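Local coordinates for protein endonuclease 2 (PDB 4CXP) that cleaves RNA and single-stranded DNA, and double-stranded DNA less efficiently, as a metal-dependent endonuclease of the S1/P1 type I family, at residues W1-G5 against W157-E163. Residues are numbered along the deposited sequence; the frame is centred on the assembly and turned at random.
Sequences WGKEG and WDSNIIE. With ZN (zinc ion), chain G; ZN (zinc ion), chain F; SO4 (sulfate ion), chain I.
The mature N-terminus of this S1/P1-type nuclease lies against helix 153-169 and joins two metal sites. Trp1 is extended (psi 160°), Gly2 is the N-cap, and helix 3-15 starts at Lys3. In register, Trp1 CA lies 3.9 Å from Asp158 CA, and Glu4 CA 7.1 Å from Ile162 CA. A wider pi-type turn spans 157-160, and Asp158 O accepts a hydrogen bond from Gly2 N (2.9 Å, 173°). Glycine suits position 2, since a CB would collide with Ser159 OG.

With chi1 m and chi2 98°, the Trp1 indole lies against helix 153-169: CZ3 is 3.3 Å from Trp157 O, CE3 packs 3.7 Å from Ile162 CD1, and NE1 is hydrogen-bonded to Gly123 O. Ile162 (m, t) also places CD1 3.9 Å from Gly5 CA and CG2 3.6 Å from Glu4 CB; a CB on Gly5 would clash with Trp1 CB.

Glu4 (m, p) curls back so that OE1 accepts from two waters. One (2.8 Å) accepts from Gly5 N (2.9 Å) and donates to Asp158 O (2.8 Å). The other (2.7 Å) accepts from Ser159 OG (2.7 Å) and donates to Glu163 OE2 (3.0 Å), helping offset the like charges of Glu4 OE2 and Glu163 OE2, 3.6 Å apart.

Asp158 (chi1 m, chi2 -13°) chelates one zinc through OD1 (2.5 Å) and OD2 (2.2 Å), with His130 and His154; OD1 also accepts from Gln127 NE2. Trp1 N (2.1 Å) and O (2.3 Å) bind the other zinc, with His6 and Asp124. Sulfate bridges both zincs. The α-amino group is thus a metal ligand, and its donation from Trp1 N to Asp158 OD1 (3.1 Å) couples the sites, consistent with completion only after signal-peptide cleavage.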
loop_
_atom_site.group_PDB
_atom_site.type_symbol
_atom_site.label_atom_id
_atom_site.label_comp_id
_atom_site.label_asym_id
_atom_site.label_seq_id
_atom_site.Cartn_x
_atom_site.Cartn_y
_atom_site.Cartn_z
ATOM N N TRP A 1 1.619 4.387 2.827
ATOM C CA TRP A 1 3.061 4.658 2.588
ATOM C C TRP A 1 3.239 6.121 2.254
ATOM O O TRP A 1 2.307 6.772 1.772
ATOM C CB TRP A 1 3.584 3.848 1.398
ATOM C CG TRP A 1 3.345 2.360 1.467
ATOM C CD1 TRP A 1 2.339 1.694 0.862
ATOM C CD2 TRP A 1 4.127 1.378 2.163
ATOM N NE1 TRP A 1 2.440 0.356 1.122
ATOM C CE2 TRP A 1 3.532 0.132 1.924
ATOM C CE3 TRP A 1 5.261 1.430 2.975
ATOM C CZ2 TRP A 1 4.038 -1.045 2.447
ATOM C CZ3 TRP A 1 5.758 0.252 3.498
ATOM C CH2 TRP A 1 5.148 -0.966 3.230
ATOM N N GLY A 2 4.465 6.597 2.419
ATOM C CA GLY A 2 4.879 7.861 1.833
ATOM C C GLY A 2 5.186 7.733 0.357
ATOM O O GLY A 2 4.892 6.728 -0.303
ATOM N N LYS A 3 5.796 8.778 -0.189
ATOM C CA LYS A 3 6.003 8.884 -1.601
ATOM C C LYS A 3 6.770 7.715 -2.178
ATOM O O LYS A 3 6.416 7.182 -3.225
ATOM C CB LYS A 3 6.745 10.194 -1.907
ATOM C CG LYS A 3 7.184 10.384 -3.338
ATOM C CD LYS A 3 7.971 11.676 -3.485
ATOM C CE LYS A 3 8.321 11.997 -4.926
ATOM N NZ LYS A 3 9.610 11.379 -5.329
ATOM N N GLU A 4 7.851 7.323 -1.512
ATOM C CA GLU A 4 8.731 6.307 -2.068
ATOM C C GLU A 4 8.012 4.961 -2.179
ATOM O O GLU A 4 8.145 4.262 -3.185
ATOM C CB GLU A 4 9.999 6.161 -1.220
ATOM C CG GLU A 4 10.812 7.444 -1.063
ATOM C CD GLU A 4 10.351 8.373 0.065
ATOM O OE1 GLU A 4 9.356 8.082 0.790
ATOM O OE2 GLU A 4 11.027 9.412 0.249
ATOM N N GLY A 5 7.273 4.580 -1.143
ATOM C CA GLY A 5 6.580 3.305 -1.180
ATOM C C GLY A 5 5.572 3.234 -2.306
ATOM O O GLY A 5 5.493 2.232 -3.011
ATOM N N TRP A 157 7.049 3.164 9.351
ATOM C CA TRP A 157 6.597 2.235 8.337
ATOM C C TRP A 157 6.210 2.909 7.033
ATOM O O TRP A 157 6.476 2.365 5.954
ATOM C CB TRP A 157 5.492 1.352 8.927
ATOM C CG TRP A 157 6.077 0.290 9.795
ATOM C CD1 TRP A 157 6.544 0.418 11.083
ATOM C CD2 TRP A 157 6.416 -1.040 9.379
ATOM N NE1 TRP A 157 7.109 -0.767 11.485
ATOM C CE2 TRP A 157 7.034 -1.674 10.463
ATOM C CE3 TRP A 157 6.229 -1.759 8.196
ATOM C CZ2 TRP A 157 7.479 -2.990 10.397
ATOM C CZ3 TRP A 157 6.652 -3.064 8.142
ATOM C CH2 TRP A 157 7.273 -3.666 9.233
ATOM N N ASP A 158 5.612 4.095 7.080
ATOM C CA ASP A 158 5.288 4.780 5.833
ATOM C C ASP A 158 6.554 5.192 5.076
ATOM O O ASP A 158 6.567 5.120 3.841
ATOM C CB ASP A 158 4.493 6.077 6.081
ATOM C CG ASP A 158 2.990 5.898 6.179
ATOM O OD1 ASP A 158 2.432 4.836 5.823
ATOM O OD2 ASP A 158 2.334 6.896 6.584
ATOM N N SER A 159 7.552 5.676 5.820
ATOM C CA SER A 159 8.643 6.431 5.241
ATOM C C SER A 159 10.036 6.094 5.745
ATOM O O SER A 159 10.959 5.961 4.945
ATOM C CB SER A 159 8.398 7.935 5.461
ATOM O OG SER A 159 7.260 8.362 4.749
ATOM N N ASN A 160 10.272 6.050 7.058
ATOM C CA ASN A 160 11.670 6.052 7.510
ATOM C C ASN A 160 12.447 4.821 7.109
ATOM O O ASN A 160 13.607 4.943 6.705
ATOM C CB ASN A 160 11.824 6.250 9.018
ATOM C CG ASN A 160 11.290 7.573 9.490
ATOM O OD1 ASN A 160 11.985 8.611 9.466
ATOM N ND2 ASN A 160 10.092 7.560 9.939
ATOM N N ILE A 161 11.860 3.630 7.227
ATOM C CA ILE A 161 12.581 2.424 6.832
ATOM C C ILE A 161 13.003 2.535 5.357
ATOM O O ILE A 161 14.162 2.307 5.010
ATOM C CB ILE A 161 11.768 1.144 7.077
ATOM C CG1 ILE A 161 11.531 0.930 8.577
ATOM C CG2 ILE A 161 12.470 -0.042 6.458
ATOM C CD1 ILE A 161 10.470 -0.102 8.869
ATOM N N ILE A 162 12.051 2.873 4.492
ATOM C CA ILE A 162 12.345 2.946 3.068
ATOM C C ILE A 162 13.397 4.023 2.768
ATOM O O ILE A 162 14.325 3.786 1.999
ATOM C CB ILE A 162 11.056 3.180 2.262
ATOM C CG1 ILE A 162 10.134 1.965 2.378
ATOM C CG2 ILE A 162 11.378 3.468 0.799
ATOM C CD1 ILE A 162 8.727 2.234 1.887
ATOM N N GLU A 163 13.244 5.193 3.371
ATOM C CA GLU A 163 14.179 6.285 3.121
ATOM C C GLU A 163 15.586 5.931 3.570
ATOM O O GLU A 163 16.564 6.275 2.900
ATOM C CB GLU A 163 13.715 7.553 3.835
ATOM C CG GLU A 163 12.530 8.254 3.228
ATOM C CD GLU A 163 11.925 9.303 4.177
ATOM O OE1 GLU A 163 12.291 9.357 5.378
ATOM O OE2 GLU A 163 11.039 10.050 3.742
HETATM ZN ZN ZN G . 0.414 5.536 1.543
HETATM ZN ZN ZN F . 0.346 6.053 6.421
HETATM S S SO4 I . -0.673 7.650 3.550
HETATM O O1 SO4 I . -0.056 9.027 3.434
HETATM O O2 SO4 I . -2.205 7.775 3.904
HETATM O O3 SO4 I . 0.240 6.869 4.482
HETATM O O4 SO4 I . -0.650 7.036 2.186
HETATM O O HOH W 1 7.674 5.909 1.427
HETATM O O HOH W 2 8.315 9.642 2.676
HETATM O O HOH W 3 -0.831 7.660 7.051
#